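PDB 1L8W: VlsE1 from Borreliella burgdorferi, which is a variable surface lipoprotein antigen of the Lyme disease spirochaete, whose switching of sequence probably helps the bacterium evade the host immune response. Local coordinates for residues A71-L83 and I111-V125. Residues are numbered along the deposited sequence; the frame is centred on the assembly and turned at random.
Sequences AKLEKTKTDLNSL and IKEVSELLDKLVKAV
Helix 71-80 and helix 111-125 run antiparallel, their axes 9.4 Å apart at closest approach and inclined at 161°, with Leu-73 facing Val-122, Lys-77 facing Ser-115 and Leu-80 facing Ile-111. Three leucines interlock as knobs into holes. Leu-73 enters the hole formed by Leu-118, Leu-121, Val-122 and Val-125; its CB presses on Val-122 CG2 at 3.5 Å, while CD1 reaches across to Leu-121 CB at 3.6 Å. In the reverse direction Leu-118 fits among Leu-73, Thr-76, Lys-77 and Leu-80, laying CD1 against Lys-77 CA at 3.5 Å. Leu-80, with CG anti to the backbone N (chi1 -176°), slides past Ile-111 and turns CD2 onto Val-114 CG1, 3.5 Å away. The pair belongs to the elongated helical bundle of this Borrelia lipoprotein: helix 294-333 packs on the same apolar seam, Ile-320 against Leu-73 and Leu-328 against Leu-80. Along the polar flank the Lys-77 chain stays extended to CE, then bends, and NZ gives a hydrogen bond to a water at 2.9 Å, which in turn donates to Asp-119 OD2 at 3.1 Å. Farther along this flank, toward the N-terminal end of 71-80, Glu-74 brings OE2 near Val-122 CG1 and forms a salt bridge with Lys-126.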
loop_
_atom_site.group_PDB
_atom_site.type_symbol
_atom_site.label_atom_id
_atom_site.label_comp_id
_atom_site.label_asym_id
_atom_site.label_seq_id
_atom_site.Cartn_x
_atom_site.Cartn_y
_atom_site.Cartn_z
ATOM N N ALA A 71 -15.703 -10.360 -2.846
ATOM C CA ALA A 71 -17.141 -10.609 -2.968
ATOM C C ALA A 71 -17.718 -10.147 -4.305
ATOM O O ALA A 71 -18.444 -10.890 -4.968
ATOM C CB ALA A 71 -17.878 -9.932 -1.831
ATOM N N LYS A 72 -17.398 -8.917 -4.696
ATOM C CA LYS A 72 -17.886 -8.370 -5.958
ATOM C C LYS A 72 -17.329 -9.149 -7.145
ATOM O O LYS A 72 -18.018 -9.361 -8.137
ATOM C CB LYS A 72 -17.495 -6.891 -6.089
ATOM C CG LYS A 72 -18.102 -5.970 -5.044
ATOM C CD LYS A 72 -17.640 -4.523 -5.257
ATOM C CE LYS A 72 -18.239 -3.564 -4.232
ATOM N NZ LYS A 72 -17.765 -2.156 -4.416
ATOM N N LEU A 73 -16.074 -9.570 -7.044
ATOM C CA LEU A 73 -15.449 -10.332 -8.116
ATOM C C LEU A 73 -16.084 -11.711 -8.252
ATOM O O LEU A 73 -16.287 -12.201 -9.357
ATOM C CB LEU A 73 -13.945 -10.476 -7.863
ATOM C CG LEU A 73 -13.126 -9.199 -8.012
ATOM C CD1 LEU A 73 -11.670 -9.515 -7.773
ATOM C CD2 LEU A 73 -13.323 -8.618 -9.409
ATOM N N GLU A 74 -16.395 -12.333 -7.123
ATOM C CA GLU A 74 -17.020 -13.655 -7.129
ATOM C C GLU A 74 -18.416 -13.612 -7.728
ATOM O O GLU A 74 -18.782 -14.470 -8.538
ATOM C CB GLU A 74 -17.078 -14.204 -5.708
ATOM C CG GLU A 74 -15.764 -14.824 -5.259
ATOM C CD GLU A 74 -15.657 -14.927 -3.753
ATOM O OE1 GLU A 74 -16.709 -14.993 -3.085
ATOM O OE2 GLU A 74 -14.515 -14.952 -3.240
ATOM N N LYS A 75 -19.191 -12.605 -7.340
ATOM C CA LYS A 75 -20.542 -12.463 -7.858
ATOM C C LYS A 75 -20.526 -12.200 -9.361
ATOM O O LYS A 75 -21.299 -12.793 -10.122
ATOM C CB LYS A 75 -21.266 -11.324 -7.145
ATOM C CG LYS A 75 -22.688 -11.186 -7.613
ATOM C CD LYS A 75 -23.604 -10.678 -6.531
ATOM C CE LYS A 75 -25.043 -11.060 -6.874
ATOM N NZ LYS A 75 -25.394 -10.715 -8.287
ATOM N N THR A 76 -19.651 -11.296 -9.785
ATOM C CA THR A 76 -19.523 -10.985 -11.201
ATOM C C THR A 76 -19.174 -12.266 -11.966
ATOM O O THR A 76 -19.682 -12.496 -13.056
ATOM C CB THR A 76 -18.425 -9.914 -11.438
ATOM O OG1 THR A 76 -18.944 -8.618 -11.109
ATOM C CG2 THR A 76 -17.966 -9.925 -12.884
ATOM N N LYS A 77 -18.311 -13.103 -11.393
ATOM C CA LYS A 77 -17.934 -14.348 -12.055
ATOM C C LYS A 77 -19.120 -15.304 -12.183
ATOM O O LYS A 77 -19.245 -16.018 -13.178
ATOM C CB LYS A 77 -16.801 -15.040 -11.304
ATOM C CG LYS A 77 -16.351 -16.349 -11.965
ATOM C CD LYS A 77 -15.165 -16.957 -11.245
ATOM C CE LYS A 77 -14.656 -18.200 -11.961
ATOM N NZ LYS A 77 -15.642 -19.317 -11.935
ATOM N N THR A 78 -19.979 -15.329 -11.169
ATOM C CA THR A 78 -21.162 -16.189 -11.198
ATOM C C THR A 78 -22.121 -15.700 -12.297
ATOM O O THR A 78 -22.581 -16.484 -13.133
ATOM C CB THR A 78 -21.918 -16.161 -9.842
ATOM O OG1 THR A 78 -21.053 -16.621 -8.793
ATOM C CG2 THR A 78 -23.160 -17.037 -9.905
ATOM N N ASP A 79 -22.412 -14.402 -12.291
ATOM C CA ASP A 79 -23.319 -13.826 -13.279
ATOM C C ASP A 79 -22.805 -14.018 -14.701
ATOM O O ASP A 79 -23.579 -14.102 -15.644
ATOM C CB ASP A 79 -23.547 -12.336 -13.001
ATOM C CG ASP A 79 -24.100 -12.079 -11.605
ATOM O OD1 ASP A 79 -24.733 -12.996 -11.030
ATOM O OD2 ASP A 79 -23.911 -10.954 -11.087
ATOM N N LEU A 80 -21.493 -14.106 -14.849
ATOM C CA LEU A 80 -20.900 -14.294 -16.161
ATOM C C LEU A 80 -21.101 -15.729 -16.639
ATOM O O LEU A 80 -21.483 -15.967 -17.784
ATOM C CB LEU A 80 -19.408 -13.981 -16.103
ATOM C CG LEU A 80 -18.684 -14.045 -17.439
ATOM C CD1 LEU A 80 -19.224 -12.950 -18.340
ATOM C CD2 LEU A 80 -17.190 -13.885 -17.231
ATOM N N ASN A 81 -20.835 -16.681 -15.752
ATOM C CA ASN A 81 -20.980 -18.094 -16.076
ATOM C C ASN A 81 -22.424 -18.556 -16.029
ATOM O O ASN A 81 -22.696 -19.756 -16.025
ATOM C CB ASN A 81 -20.162 -18.939 -15.108
ATOM C CG ASN A 81 -18.687 -18.662 -15.205
ATOM O OD1 ASN A 81 -18.076 -18.847 -16.261
ATOM N ND2 ASN A 81 -18.097 -18.214 -14.103
ATOM N N SER A 82 -23.353 -17.609 -15.982
ATOM C CA SER A 82 -24.762 -17.955 -15.934
ATOM C C SER A 82 -25.529 -17.200 -17.009
ATOM O O SER A 82 -26.585 -16.624 -16.750
ATOM C CB SER A 82 -25.333 -17.637 -14.552
ATOM O OG SER A 82 -25.177 -16.266 -14.250
ATOM N N LEU A 83 -24.982 -17.206 -18.220
ATOM C CA LEU A 83 -25.612 -16.533 -19.351
ATOM C C LEU A 83 -26.290 -17.553 -20.271
ATOM O O LEU A 83 -27.412 -17.331 -20.735
ATOM C CB LEU A 83 -24.569 -15.727 -20.139
ATOM C CG LEU A 83 -23.818 -14.611 -19.402
ATOM C CD1 LEU A 83 -22.725 -14.050 -20.300
ATOM C CD2 LEU A 83 -24.787 -13.512 -18.988
ATOM N N ILE A 111 -15.829 -15.949 -22.690
ATOM C CA ILE A 111 -16.347 -16.106 -21.339
ATOM C C ILE A 111 -15.316 -16.856 -20.492
ATOM O O ILE A 111 -15.124 -16.548 -19.315
ATOM C CB ILE A 111 -17.698 -16.888 -21.347
ATOM C CG1 ILE A 111 -18.552 -16.492 -20.141
ATOM C CG2 ILE A 111 -17.446 -18.394 -21.298
ATOM C CD1 ILE A 111 -18.028 -16.973 -18.806
ATOM N N LYS A 112 -14.650 -17.833 -21.100
ATOM C CA LYS A 112 -13.646 -18.625 -20.405
ATOM C C LYS A 112 -12.469 -17.746 -19.996
ATOM O O LYS A 112 -12.003 -17.804 -18.860
ATOM C CB LYS A 112 -13.152 -19.756 -21.309
ATOM C CG LYS A 112 -12.213 -20.741 -20.631
ATOM C CD LYS A 112 -11.678 -21.759 -21.627
ATOM C CE LYS A 112 -10.836 -22.823 -20.944
ATOM N NZ LYS A 112 -11.623 -23.573 -19.923
ATOM N N GLU A 113 -11.994 -16.931 -20.935
ATOM C CA GLU A 113 -10.868 -16.040 -20.682
ATOM C C GLU A 113 -11.169 -15.000 -19.601
ATOM O O GLU A 113 -10.331 -14.729 -18.741
ATOM C CB GLU A 113 -10.460 -15.338 -21.981
ATOM C CG GLU A 113 -11.611 -14.678 -22.717
ATOM C CD GLU A 113 -11.152 -13.854 -23.908
ATOM O OE1 GLU A 113 -10.445 -14.407 -24.778
ATOM O OE2 GLU A 113 -11.501 -12.653 -23.975
ATOM N N VAL A 114 -12.360 -14.418 -19.653
ATOM C CA VAL A 114 -12.764 -13.419 -18.677
ATOM C C VAL A 114 -12.947 -14.094 -17.321
ATOM O O VAL A 114 -12.639 -13.513 -16.277
ATOM C CB VAL A 114 -14.083 -12.737 -19.106
ATOM C CG1 VAL A 114 -14.564 -11.784 -18.029
ATOM C CG2 VAL A 114 -13.865 -11.986 -20.401
ATOM N N SER A 115 -13.440 -15.328 -17.346
ATOM C CA SER A 115 -13.659 -16.092 -16.126
ATOM C C SER A 115 -12.322 -16.391 -15.452
ATOM O O SER A 115 -12.191 -16.282 -14.235
ATOM C CB SER A 115 -14.384 -17.404 -16.450
ATOM O OG SER A 115 -14.562 -18.200 -15.286
ATOM N N GLU A 116 -11.331 -16.763 -16.255
ATOM C CA GLU A 116 -10.006 -17.086 -15.740
ATOM C C GLU A 116 -9.398 -15.827 -15.134
ATOM O O GLU A 116 -8.716 -15.879 -14.107
ATOM C CB GLU A 116 -9.112 -17.596 -16.872
ATOM C CG GLU A 116 -8.127 -18.687 -16.470
ATOM C CD GLU A 116 -8.527 -20.061 -17.003
ATOM O OE1 GLU A 116 -8.764 -20.176 -18.225
ATOM O OE2 GLU A 116 -8.595 -21.024 -16.206
ATOM N N LEU A 117 -9.654 -14.700 -15.793
ATOM C CA LEU A 117 -9.165 -13.404 -15.351
ATOM C C LEU A 117 -9.760 -13.159 -13.966
ATOM O O LEU A 117 -9.033 -12.891 -13.007
ATOM C CB LEU A 117 -9.615 -12.318 -16.344
ATOM C CG LEU A 117 -9.075 -10.879 -16.323
ATOM C CD1 LEU A 117 -10.213 -9.923 -16.048
ATOM C CD2 LEU A 117 -7.956 -10.718 -15.300
ATOM N N LEU A 118 -11.083 -13.275 -13.863
ATOM C CA LEU A 118 -11.764 -13.081 -12.587
ATOM C C LEU A 118 -11.175 -13.984 -11.503
ATOM O O LEU A 118 -10.985 -13.552 -10.368
ATOM C CB LEU A 118 -13.263 -13.349 -12.740
ATOM C CG LEU A 118 -14.022 -12.298 -13.558
ATOM C CD1 LEU A 118 -15.398 -12.823 -13.944
ATOM C CD2 LEU A 118 -14.138 -11.011 -12.754
ATOM N N ASP A 119 -10.883 -15.235 -11.857
ATOM C CA ASP A 119 -10.294 -16.190 -10.912
ATOM C C ASP A 119 -8.952 -15.717 -10.377
ATOM O O ASP A 119 -8.683 -15.812 -9.182
ATOM C CB ASP A 119 -10.088 -17.560 -11.567
ATOM C CG ASP A 119 -11.335 -18.410 -11.548
ATOM O OD1 ASP A 119 -12.228 -18.127 -10.717
ATOM O OD2 ASP A 119 -11.415 -19.367 -12.349
ATOM N N LYS A 120 -8.109 -15.224 -11.277
ATOM C CA LYS A 120 -6.786 -14.738 -10.914
ATOM C C LYS A 120 -6.856 -13.553 -9.954
ATOM O O LYS A 120 -6.057 -13.445 -9.022
ATOM C CB LYS A 120 -6.018 -14.335 -12.176
ATOM C CG LYS A 120 -5.791 -15.492 -13.146
ATOM C CD LYS A 120 -4.970 -15.084 -14.361
ATOM C CE LYS A 120 -4.729 -16.285 -15.263
ATOM N NZ LYS A 120 -4.036 -15.908 -16.519
ATOM N N LEU A 121 -7.817 -12.672 -10.192
ATOM C CA LEU A 121 -7.995 -11.494 -9.367
ATOM C C LEU A 121 -8.441 -11.894 -7.958
ATOM O O LEU A 121 -7.873 -11.437 -6.968
ATOM C CB LEU A 121 -9.023 -10.553 -10.014
ATOM C CG LEU A 121 -8.650 -9.894 -11.351
ATOM C CD1 LEU A 121 -9.873 -9.207 -11.960
ATOM C CD2 LEU A 121 -7.534 -8.890 -11.139
ATOM N N VAL A 122 -9.442 -12.761 -7.868
ATOM C CA VAL A 122 -9.939 -13.197 -6.567
ATOM C C VAL A 122 -8.824 -13.836 -5.749
ATOM O O VAL A 122 -8.648 -13.512 -4.572
ATOM C CB VAL A 122 -11.107 -14.192 -6.719
ATOM C CG1 VAL A 122 -11.541 -14.705 -5.351
ATOM C CG2 VAL A 122 -12.274 -13.506 -7.427
ATOM N N LYS A 123 -8.070 -14.736 -6.370
ATOM C CA LYS A 123 -6.959 -15.395 -5.692
ATOM C C LYS A 123 -5.911 -14.370 -5.269
ATOM O O LYS A 123 -5.316 -14.483 -4.196
ATOM C CB LYS A 123 -6.313 -16.435 -6.609
ATOM C CG LYS A 123 -6.963 -17.825 -6.568
ATOM C CD LYS A 123 -8.420 -17.828 -7.050
ATOM C CE LYS A 123 -9.062 -19.206 -6.862
ATOM N NZ LYS A 123 -10.459 -19.278 -7.394
ATOM N N ALA A 124 -5.694 -13.367 -6.116
ATOM C CA ALA A 124 -4.721 -12.322 -5.829
ATOM C C ALA A 124 -5.165 -11.426 -4.670
ATOM O O ALA A 124 -4.366 -11.124 -3.778
ATOM C CB ALA A 124 -4.466 -11.478 -7.084
ATOM N N VAL A 125 -6.430 -11.002 -4.669
ATOM C CA VAL A 125 -6.897 -10.143 -3.586
ATOM C C VAL A 125 -6.945 -10.921 -2.278
ATOM O O VAL A 125 -6.695 -10.357 -1.216
ATOM C CB VAL A 125 -8.308 -9.517 -3.862
ATOM C CG1 VAL A 125 -8.352 -8.900 -5.269
ATOM C CG2 VAL A 125 -9.402 -10.546 -3.660
HETATM O O HOH W 1 -13.615 -21.187 -11.095
#